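Local coordinates for salt-tolerant glutaminase (Micrococcus luteus, PDB 3IH8), which is a glutaminase, hydrolysing L-glutamine to L-glutamate and ammonium, at the interface of chains A and B. Residues are numbered along the deposited sequence; one frame, centred on the assembly and turned at random. Chains: chain A/B, Salt-tolerant glutaminase.

Contact 1: the interface of chains A and B. Residues chain A 318-319, 332, 387, 390; chain B 318, 332, 413.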
loop_
_atom_site.group_PDB
_atom_site.type_symbol
_atom_site.label_atom_id
_atom_site.label_comp_id
_atom_site.label_asym_id
_atom_site.label_seq_id
_atom_site.Cartn_x
_atom_site.Cartn_y
_atom_site.Cartn_z
ATOM N N ARG A 318 18.449 -9.843 -13.637
ATOM C CA ARG A 318 19.025 -11.086 -13.120
ATOM C C ARG A 318 20.563 -11.035 -13.111
ATOM O O ARG A 318 21.200 -11.452 -12.141
ATOM C CB ARG A 318 18.526 -12.270 -13.963
ATOM C CG ARG A 318 18.742 -13.639 -13.329
ATOM C CD ARG A 318 18.213 -14.750 -14.225
ATOM N NE ARG A 318 18.530 -16.076 -13.694
ATOM C CZ ARG A 318 17.826 -16.714 -12.763
ATOM N NH1 ARG A 318 16.739 -16.162 -12.242
ATOM N NH2 ARG A 318 18.222 -17.908 -12.340
ATOM N N PHE A 319 21.152 -10.526 -14.192
ATOM C CA PHE A 319 22.606 -10.393 -14.292
ATOM C C PHE A 319 23.019 -9.750 -15.605
ATOM O O PHE A 319 22.234 -9.686 -16.554
ATOM C CB PHE A 319 23.309 -11.750 -14.165
ATOM C CG PHE A 319 23.002 -12.707 -15.283
ATOM C CD1 PHE A 319 21.815 -13.429 -15.291
ATOM C CD2 PHE A 319 23.901 -12.881 -16.331
ATOM C CE1 PHE A 319 21.524 -14.310 -16.325
ATOM C CE2 PHE A 319 23.620 -13.759 -17.372
ATOM C CZ PHE A 319 22.430 -14.478 -17.369
ATOM N N GLN A 332 13.989 -10.652 -15.167
ATOM C CA GLN A 332 13.189 -11.657 -14.475
ATOM C C GLN A 332 12.122 -11.020 -13.589
ATOM O O GLN A 332 12.140 -9.810 -13.356
ATOM C CB GLN A 332 14.101 -12.528 -13.614
ATOM C CG GLN A 332 14.614 -11.819 -12.375
ATOM C CD GLN A 332 15.651 -12.624 -11.647
ATOM O OE1 GLN A 332 15.715 -13.837 -11.803
ATOM N NE2 GLN A 332 16.468 -11.959 -10.834
ATOM N N ALA A 387 21.194 -6.714 -9.777
ATOM C CA ALA A 387 22.355 -6.771 -10.662
ATOM C C ALA A 387 22.456 -5.558 -11.582
ATOM O O ALA A 387 23.051 -5.638 -12.660
ATOM C CB ALA A 387 22.317 -8.055 -11.491
ATOM N N GLU A 390 25.995 -4.298 -12.131
ATOM C CA GLU A 390 26.812 -5.063 -13.069
ATOM C C GLU A 390 26.828 -4.399 -14.438
ATOM O O GLU A 390 27.513 -4.859 -15.351
ATOM C CB GLU A 390 26.272 -6.490 -13.202
ATOM C CG GLU A 390 26.562 -7.394 -12.016
ATOM C CD GLU A 390 25.827 -8.720 -12.101
ATOM O OE1 GLU A 390 25.882 -9.379 -13.163
ATOM O OE2 GLU A 390 25.196 -9.105 -11.097
ATOM N N ARG B 318 16.102 -17.706 -7.101
ATOM C CA ARG B 318 16.785 -17.468 -8.374
ATOM C C ARG B 318 16.743 -18.710 -9.280
ATOM O O ARG B 318 16.493 -18.603 -10.483
ATOM C CB ARG B 318 18.238 -17.043 -8.102
ATOM C CG ARG B 318 18.950 -16.415 -9.294
ATOM C CD ARG B 318 20.375 -16.018 -8.936
ATOM N NE ARG B 318 21.117 -15.537 -10.102
ATOM C CZ ARG B 318 21.065 -14.296 -10.580
ATOM N NH1 ARG B 318 20.308 -13.377 -9.994
ATOM N NH2 ARG B 318 21.765 -13.976 -11.660
ATOM N N GLN B 332 17.660 -14.583 -3.829
ATOM C CA GLN B 332 18.045 -13.247 -4.272
ATOM C C GLN B 332 17.001 -12.202 -3.891
ATOM O O GLN B 332 15.894 -12.544 -3.470
ATOM C CB GLN B 332 18.225 -13.247 -5.788
ATOM C CG GLN B 332 16.914 -13.321 -6.549
ATOM C CD GLN B 332 17.122 -13.507 -8.024
ATOM O OE1 GLN B 332 18.185 -13.193 -8.544
ATOM N NE2 GLN B 332 16.103 -14.011 -8.716
ATOM N N ARG B 413 23.414 -13.724 -3.716
ATOM C CA ARG B 413 22.624 -12.781 -4.505
ATOM C C ARG B 413 21.527 -12.055 -3.727
ATOM O O ARG B 413 20.849 -11.179 -4.260
ATOM C CB ARG B 413 22.019 -13.509 -5.709
ATOM C CG ARG B 413 23.038 -13.885 -6.778
ATOM C CD ARG B 413 23.398 -12.681 -7.632
ATOM N NE ARG B 413 24.502 -12.952 -8.548
ATOM C CZ ARG B 413 24.803 -12.187 -9.592
ATOM N NH1 ARG B 413 24.075 -11.110 -9.853
ATOM N NH2 ARG B 413 25.833 -12.492 -10.369
#
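A:Arg318 and B:Arg318 each reach across the two-fold axis with the guanidinium, in a polar, homotypic interface that joins two glutaminase subunits. It is built around strands 317-322 and 326-332, and A:Gln332, B:Gln332, A:Glu390 and B:Arg413 lie in the stretch that matches the STAS family. The enzyme is a homotetramer, and this pairing is plausibly one of its subunit contacts. Each arginine runs extended from CG to NE, with CG anti to the backbone N (chi1 -165°), which carries its tip to the partner's main chain. There NH2 of B:Arg318 donates to the carbonyl O of A:Arg318 at 2.6 Å. The oxygen lies in the guanidinium plane, whereas the nitrogen stands above the carbonyl plane. NH1 makes a weaker bond to the same oxygen. The two guanidinium planes are nearly parallel, 18° apart, and on one face of B:Arg318 rests CG of A:Arg318, 3.2 Å above the plane and toward the rim. On the opposite face lies CD of B:Arg413. NH1 of each arginine also donates to the glutamine of its own chain, at 2.6 Å between A:Arg318 NH1 and A:Gln332 OE1, steadying both side chains. The amides of A:Gln332 and B:Gln332 then meet tip to tip with their planes almost perpendicular. In each direction NE2 of one donates a hydrogen bond to OE1 of the other, 3.1 Å from A:Gln332 NE2 to B:Gln332 OE1, approaching from above the carbonyl plane. OE1 therefore accepts from both a local arginine and the opposite amide. Beside this core, NH1 of B:Arg413 forms a salt bridge to OE2 of A:Glu390 at 2.6 Å, using the carboxylate's syn lone pair, the two planes steeply inclined. NH2 of B:Arg318 sits over the centre of the B:Arg413 guanidinium; A:Glu390 would probably offset part of this gathered positive charge. A:Phe319 crosses B:Arg318 at about a right angle, its CB at the guanidinium edge in plane.

Contact 2: the interface of chains A and B. Residues chain A 310-312, 336, 338; chain B 271-272, 310-312.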
loop_
_atom_site.group_PDB
_atom_site.type_symbol
_atom_site.label_atom_id
_atom_site.label_comp_id
_atom_site.label_asym_id
_atom_site.label_seq_id
_atom_site.Cartn_x
_atom_site.Cartn_y
_atom_site.Cartn_z
ATOM N N ASP A 310 8.347 -4.124 -0.207
ATOM C CA ASP A 310 8.546 -5.425 -0.843
ATOM C C ASP A 310 8.352 -5.370 -2.368
ATOM O O ASP A 310 7.341 -5.841 -2.894
ATOM C CB ASP A 310 7.578 -6.438 -0.221
ATOM C CG ASP A 310 7.975 -7.870 -0.500
ATOM O OD1 ASP A 310 8.224 -8.199 -1.678
ATOM O OD2 ASP A 310 8.034 -8.668 0.455
ATOM N N SER A 311 9.334 -4.815 -3.073
ATOM C CA SER A 311 9.249 -4.674 -4.528
ATOM C C SER A 311 10.417 -5.310 -5.267
ATOM O O SER A 311 11.512 -5.423 -4.729
ATOM C CB SER A 311 9.188 -3.190 -4.907
ATOM O OG SER A 311 8.101 -2.534 -4.267
ATOM N N LEU A 312 10.169 -5.708 -6.513
ATOM C CA LEU A 312 11.188 -6.319 -7.359
ATOM C C LEU A 312 12.401 -5.399 -7.514
ATOM O O LEU A 312 13.546 -5.820 -7.323
ATOM C CB LEU A 312 10.606 -6.631 -8.743
ATOM C CG LEU A 312 11.493 -7.428 -9.719
ATOM C CD1 LEU A 312 11.880 -8.771 -9.102
ATOM C CD2 LEU A 312 10.736 -7.662 -11.018
ATOM N N ARG A 336 6.986 -4.097 -13.839
ATOM C CA ARG A 336 6.084 -2.964 -13.941
ATOM C C ARG A 336 7.031 -1.777 -13.863
ATOM O O ARG A 336 8.222 -1.921 -14.142
ATOM C CB ARG A 336 5.091 -2.941 -12.777
ATOM C CG ARG A 336 4.241 -4.197 -12.682
ATOM C CD ARG A 336 2.963 -3.955 -11.885
ATOM N NE ARG A 336 2.023 -3.111 -12.625
ATOM C CZ ARG A 336 0.905 -2.602 -12.118
ATOM N NH1 ARG A 336 0.575 -2.849 -10.859
ATOM N NH2 ARG A 336 0.117 -1.845 -12.870
ATOM N N GLY A 338 8.614 -0.134 -11.393
ATOM C CA GLY A 338 9.796 -0.362 -10.571
ATOM C C GLY A 338 10.897 -1.184 -11.213
ATOM O O GLY A 338 12.063 -0.783 -11.210
ATOM N N GLY B 271 8.701 1.086 -1.601
ATOM C CA GLY B 271 9.350 0.217 -2.565
ATOM C C GLY B 271 9.592 0.767 -3.956
ATOM O O GLY B 271 10.290 0.126 -4.733
ATOM N N ARG B 272 9.043 1.934 -4.295
ATOM C CA ARG B 272 9.258 2.460 -5.640
ATOM C C ARG B 272 9.916 3.808 -5.813
ATOM O O ARG B 272 10.971 3.898 -6.439
ATOM C CB ARG B 272 7.958 2.488 -6.442
ATOM C CG ARG B 272 7.430 1.126 -6.832
ATOM C CD ARG B 272 6.670 0.499 -5.679
ATOM N NE ARG B 272 5.564 -0.304 -6.177
ATOM C CZ ARG B 272 4.571 0.163 -6.924
ATOM N NH1 ARG B 272 4.518 1.437 -7.267
ATOM N NH2 ARG B 272 3.640 -0.657 -7.359
ATOM N N ASP B 310 3.435 -5.271 -6.865
ATOM C CA ASP B 310 4.858 -5.263 -7.203
ATOM C C ASP B 310 5.731 -5.859 -6.085
ATOM O O ASP B 310 6.422 -5.133 -5.366
ATOM C CB ASP B 310 5.291 -3.824 -7.503
ATOM C CG ASP B 310 6.604 -3.755 -8.250
ATOM O OD1 ASP B 310 7.576 -4.400 -7.806
ATOM O OD2 ASP B 310 6.667 -3.054 -9.279
ATOM N N SER B 311 5.713 -7.184 -5.959
ATOM C CA SER B 311 6.475 -7.864 -4.910
ATOM C C SER B 311 7.431 -8.921 -5.445
ATOM O O SER B 311 7.199 -9.497 -6.502
ATOM C CB SER B 311 5.517 -8.536 -3.920
ATOM O OG SER B 311 4.607 -7.598 -3.360
ATOM N N LEU B 312 8.497 -9.176 -4.690
ATOM C CA LEU B 312 9.497 -10.174 -5.056
ATOM C C LEU B 312 8.857 -11.552 -5.246
ATOM O O LEU B 312 9.081 -12.222 -6.258
ATOM C CB LEU B 312 10.577 -10.259 -3.971
ATOM C CG LEU B 312 11.802 -11.147 -4.263
ATOM C CD1 LEU B 312 12.505 -10.673 -5.535
ATOM C CD2 LEU B 312 12.769 -11.080 -3.090
HETATM O O HOH W 1 8.522 -4.245 -10.988
HETATM O O HOH W 2 6.184 -0.580 -10.077
#
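The carboxylate of B:Asp310 reaches into the loop of chain A, where OD1 accepts the backbone N-H of A:Leu312 at 3.2 Å, met nearly along its C-O axis. The twin bond runs from B:Leu312 N to A:Asp310 OD1, making this a reciprocal, two-fold crossing of loop segments 310-312. In both A:Asp310 and B:Asp310 CG stands anti to the backbone N (chi1 -163°), which sends the carboxylate across to the partner. The hydroxyls of A:Ser311 and B:Ser311 add weak bonds to the carbonyl O of B:Asp310 and A:Asp310 respectively. Between the loops the two carbonyl oxygens, A:Asp310 O and B:Asp310 O, are modelled 2.7 Å apart; both can only accept, so this spacing is a clash and doubtful. Alongside, the side chains of A:Leu312 and B:Leu312 cross at about a right angle and touch through their CD1 methyls at 4.1 Å.

OD2 of B:Asp310 engages chain A through two waters. Water 1 lies 2.8 Å from B:Asp310 OD2 and bonds to the N of A:Arg336. Water 2 is 2.6 Å from B:Asp310 OD2 and 2.8 Å from the backbone N of A:Gly338, in the first turn of helix 337-348, whose amino end would probably favour the negative charge. An alanine in place of B:Asp310 would probably leave the A:Leu312 N-H without its acceptor and both waters less firmly held. Farther out, B:Gly271 and B:Arg272 flank A:Ser311, its OG lying in plane at the edge of the B:Arg272 guanidinium. Over the centre of that guanidinium sits the oxygen of water 2, 3.6 Å above the plane.

The C-alpha centres of contact 1 and contact 2 lie about 14 Å apart, along one two-fold interface. In each chain the loop of contact 2 leads through the short 3-10 helix 313-316 into strand 317-322, which supplies the arginine of contact 1. Strand 326-332 likewise continues through strand 334-335 toward helix 337-348, whose first turn serves contact 2. The stretch 310-338 thus supplies much of both, with further residues from elsewhere in the chain. A shift in either would probably be passed to the other.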